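Local coordinates for decapping nuclease RAI1 (Candida albicans, PDB 5BUD), which hydrolyses NAD caps, and also m7G-cap and 5'-triphosphate ends, of RNA using divalent metal ions, and stabilises and stimulates the exoribonuclease RAT1, at residues Lys68-Asp71 and Glu72-Leu75. Residues are numbered along the deposited sequence; the frame is centred on the assembly and turned at random.
Sequences KIPD and EQNL
Gln-73 N donates to Pro-70 O at 3.0 Å, a bent bond with an N-H...O angle of 136°, in a short 3-10 turn of the loop between helices 50-54 and 78-92. The next one, Asn-74 N to Asp-71 O, is straighter at 161°. A water adds a bridge between side chains, donating to Asp-71 OD1 (3.0 Å) and accepting from Asn-74 ND2 (3.1 Å). The other end of the Asn-74 amide is also satisfied: OD1 takes a hydrogen bond from Arg-28 NH1. Lys-68 NZ makes a long salt bridge to Asp-71 OD1. A chi1 of -158° swings the Asn-74 amide away from its own backbone N and across buried Ile-69, at about a right angle, with Ile-69 CG2 3.4 Å from Asn-74 CG. The CG1-CD1 branch of Ile-69 leads instead to Gln-73, CG1 lying 3.8 Å from Gln-73 CB and CD1 near Gln-73 O. The outstretched Gln-73 side chain then carries its amide past the Pro-70 ring, NE2 3.7 Å from Pro-70 CG. Glu-72, bent at chi2, folds back so that its carboxylate brushes the same proline, OE1 3.4 Å from Pro-70 CB, without bonding to Asp-71 N. Tyr-203 packs on Ile-69 and Pro-70, and Arg-145 of helix 138-155 touches Asp-71 and Leu-75. Two successive i+3 to i backbone bonds are the signature of a 3-10 turn, placed here beside the active site of a RAI1-type PD-(D/E)XK nuclease, the Asn-74 side chain about 9 Å from a bound manganese ion.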
ATOM      1  N   LYS A  68     -18.337   0.189   7.268  1.00 30.73           N
ATOM      2  CA  LYS A  68     -17.489  -0.242   6.171  1.00 33.55           C
ATOM      3  C   LYS A  68     -17.692   0.628   4.933  1.00 34.96           C
ATOM      4  O   LYS A  68     -18.817   0.781   4.469  1.00 29.39           O
ATOM      5  CB  LYS A  68     -17.883  -1.660   5.833  1.00 36.71           C
ATOM      6  CG  LYS A  68     -17.037  -2.359   4.787  1.00 38.86           C
ATOM      7  CD  LYS A  68     -17.666  -3.699   4.477  1.00 40.34           C
ATOM      8  CE  LYS A  68     -16.636  -4.723   4.059  1.00 41.21           C
ATOM      9  NZ  LYS A  68     -15.913  -4.351   2.819  1.00 42.36           N
ATOM     10  N   ILE A  69     -16.615   1.196   4.396  1.00 34.70           N
ATOM     11  CA  ILE A  69     -16.736   2.015   3.192  1.00 33.33           C
ATOM     12  C   ILE A  69     -17.036   1.120   1.977  1.00 35.53           C
ATOM     13  O   ILE A  69     -16.426   0.063   1.810  1.00 33.66           O
ATOM     14  CB  ILE A  69     -15.504   2.929   2.987  1.00 31.63           C
ATOM     15  CG1 ILE A  69     -15.752   3.915   1.847  1.00 29.47           C
ATOM     16  CG2 ILE A  69     -14.235   2.134   2.707  1.00 31.43           C
ATOM     17  CD1 ILE A  69     -14.768   5.064   1.809  1.00 30.36           C
ATOM     18  N   PRO A  70     -18.016   1.511   1.132  1.00 36.53           N
ATOM     19  CA  PRO A  70     -18.220   0.666  -0.061  1.00 38.06           C
ATOM     20  C   PRO A  70     -16.941   0.596  -0.901  1.00 33.43           C
ATOM     21  O   PRO A  70     -16.229   1.588  -0.983  1.00 30.32           O
ATOM     22  CB  PRO A  70     -19.346   1.393  -0.823  1.00 38.92           C
ATOM     23  CG  PRO A  70     -20.076   2.160   0.224  1.00 38.48           C
ATOM     24  CD  PRO A  70     -19.074   2.521   1.286  1.00 37.32           C
ATOM     25  N   ASP A  71     -16.656  -0.555  -1.492  1.00 35.20           N
ATOM     26  CA  ASP A  71     -15.450  -0.733  -2.305  1.00 40.23           C
ATOM     27  C   ASP A  71     -15.311   0.330  -3.417  1.00 41.78           C
ATOM     28  O   ASP A  71     -14.220   0.822  -3.684  1.00 39.45           O
ATOM     29  CB  ASP A  71     -15.440  -2.120  -2.936  1.00 44.07           C
ATOM     30  CG  ASP A  71     -15.225  -3.226  -1.922  1.00 48.48           C
ATOM     31  OD1 ASP A  71     -14.969  -2.933  -0.733  1.00 48.64           O
ATOM     32  OD2 ASP A  71     -15.310  -4.398  -2.325  1.00 51.04           O
ATOM     33  N   GLU A  72     -16.427   0.700  -4.036  1.00 43.41           N
ATOM     34  CA  GLU A  72     -16.432   1.670  -5.144  1.00 45.88           C
ATOM     35  C   GLU A  72     -15.935   3.018  -4.677  1.00 42.62           C
ATOM     36  O   GLU A  72     -15.359   3.770  -5.468  1.00 42.29           O
ATOM     37  CB  GLU A  72     -17.830   1.868  -5.754  1.00 49.57           C
ATOM     38  CG  GLU A  72     -18.694   0.628  -5.824  1.00 53.75           C
ATOM     39  CD  GLU A  72     -19.394   0.338  -4.512  1.00 55.39           C
ATOM     40  OE1 GLU A  72     -20.247   1.155  -4.085  1.00 63.09           O
ATOM     41  OE2 GLU A  72     -19.081  -0.706  -3.907  1.00 54.76           O
ATOM     42  N   GLN A  73     -16.161   3.314  -3.394  1.00 39.58           N
ATOM     43  CA  GLN A  73     -15.733   4.572  -2.792  1.00 37.87           C
ATOM     44  C   GLN A  73     -14.337   4.533  -2.170  1.00 36.05           C
ATOM     45  O   GLN A  73     -13.897   5.541  -1.605  1.00 35.06           O
ATOM     46  CB  GLN A  73     -16.742   5.003  -1.707  1.00 43.00           C
ATOM     47  CG  GLN A  73     -18.117   5.353  -2.239  1.00 44.91           C
ATOM     48  CD  GLN A  73     -19.096   5.692  -1.142  1.00 47.83           C
ATOM     49  OE1 GLN A  73     -18.713   6.162  -0.066  1.00 50.74           O
ATOM     50  NE2 GLN A  73     -20.372   5.451  -1.405  1.00 48.67           N
ATOM     51  N   ASN A  74     -13.644   3.393  -2.253  1.00 34.84           N
ATOM     52  CA  ASN A  74     -12.383   3.205  -1.515  1.00 32.54           C
ATOM     53  C   ASN A  74     -11.199   2.936  -2.433  1.00 32.65           C
ATOM     54  O   ASN A  74     -10.161   2.437  -2.004  1.00 31.74           O
ATOM     55  CB  ASN A  74     -12.535   2.030  -0.522  1.00 33.84           C
ATOM     56  CG  ASN A  74     -11.547   2.100   0.615  1.00 32.24           C
ATOM     57  OD1 ASN A  74     -11.108   3.179   1.001  1.00 34.42           O
ATOM     58  ND2 ASN A  74     -11.192   0.952   1.161  1.00 35.64           N
ATOM     59  N   LEU A  75     -11.352   3.265  -3.707  1.00 34.27           N
ATOM     60  CA  LEU A  75     -10.262   3.117  -4.665  1.00 34.23           C
ATOM     61  C   LEU A  75      -9.247   4.221  -4.379  1.00 32.19           C
ATOM     62  O   LEU A  75      -9.602   5.266  -3.822  1.00 29.77           O
ATOM     63  CB  LEU A  75     -10.826   3.208  -6.088  1.00 35.99           C
ATOM     64  CG  LEU A  75     -11.899   2.143  -6.399  1.00 38.77           C
ATOM     65  CD1 LEU A  75     -12.460   2.313  -7.803  1.00 39.60           C
ATOM     66  CD2 LEU A  75     -11.348   0.734  -6.197  1.00 40.75           C
TER
HETATM   67  O   HOH W   1     -12.437  -1.695   0.186  1.00 42.73           O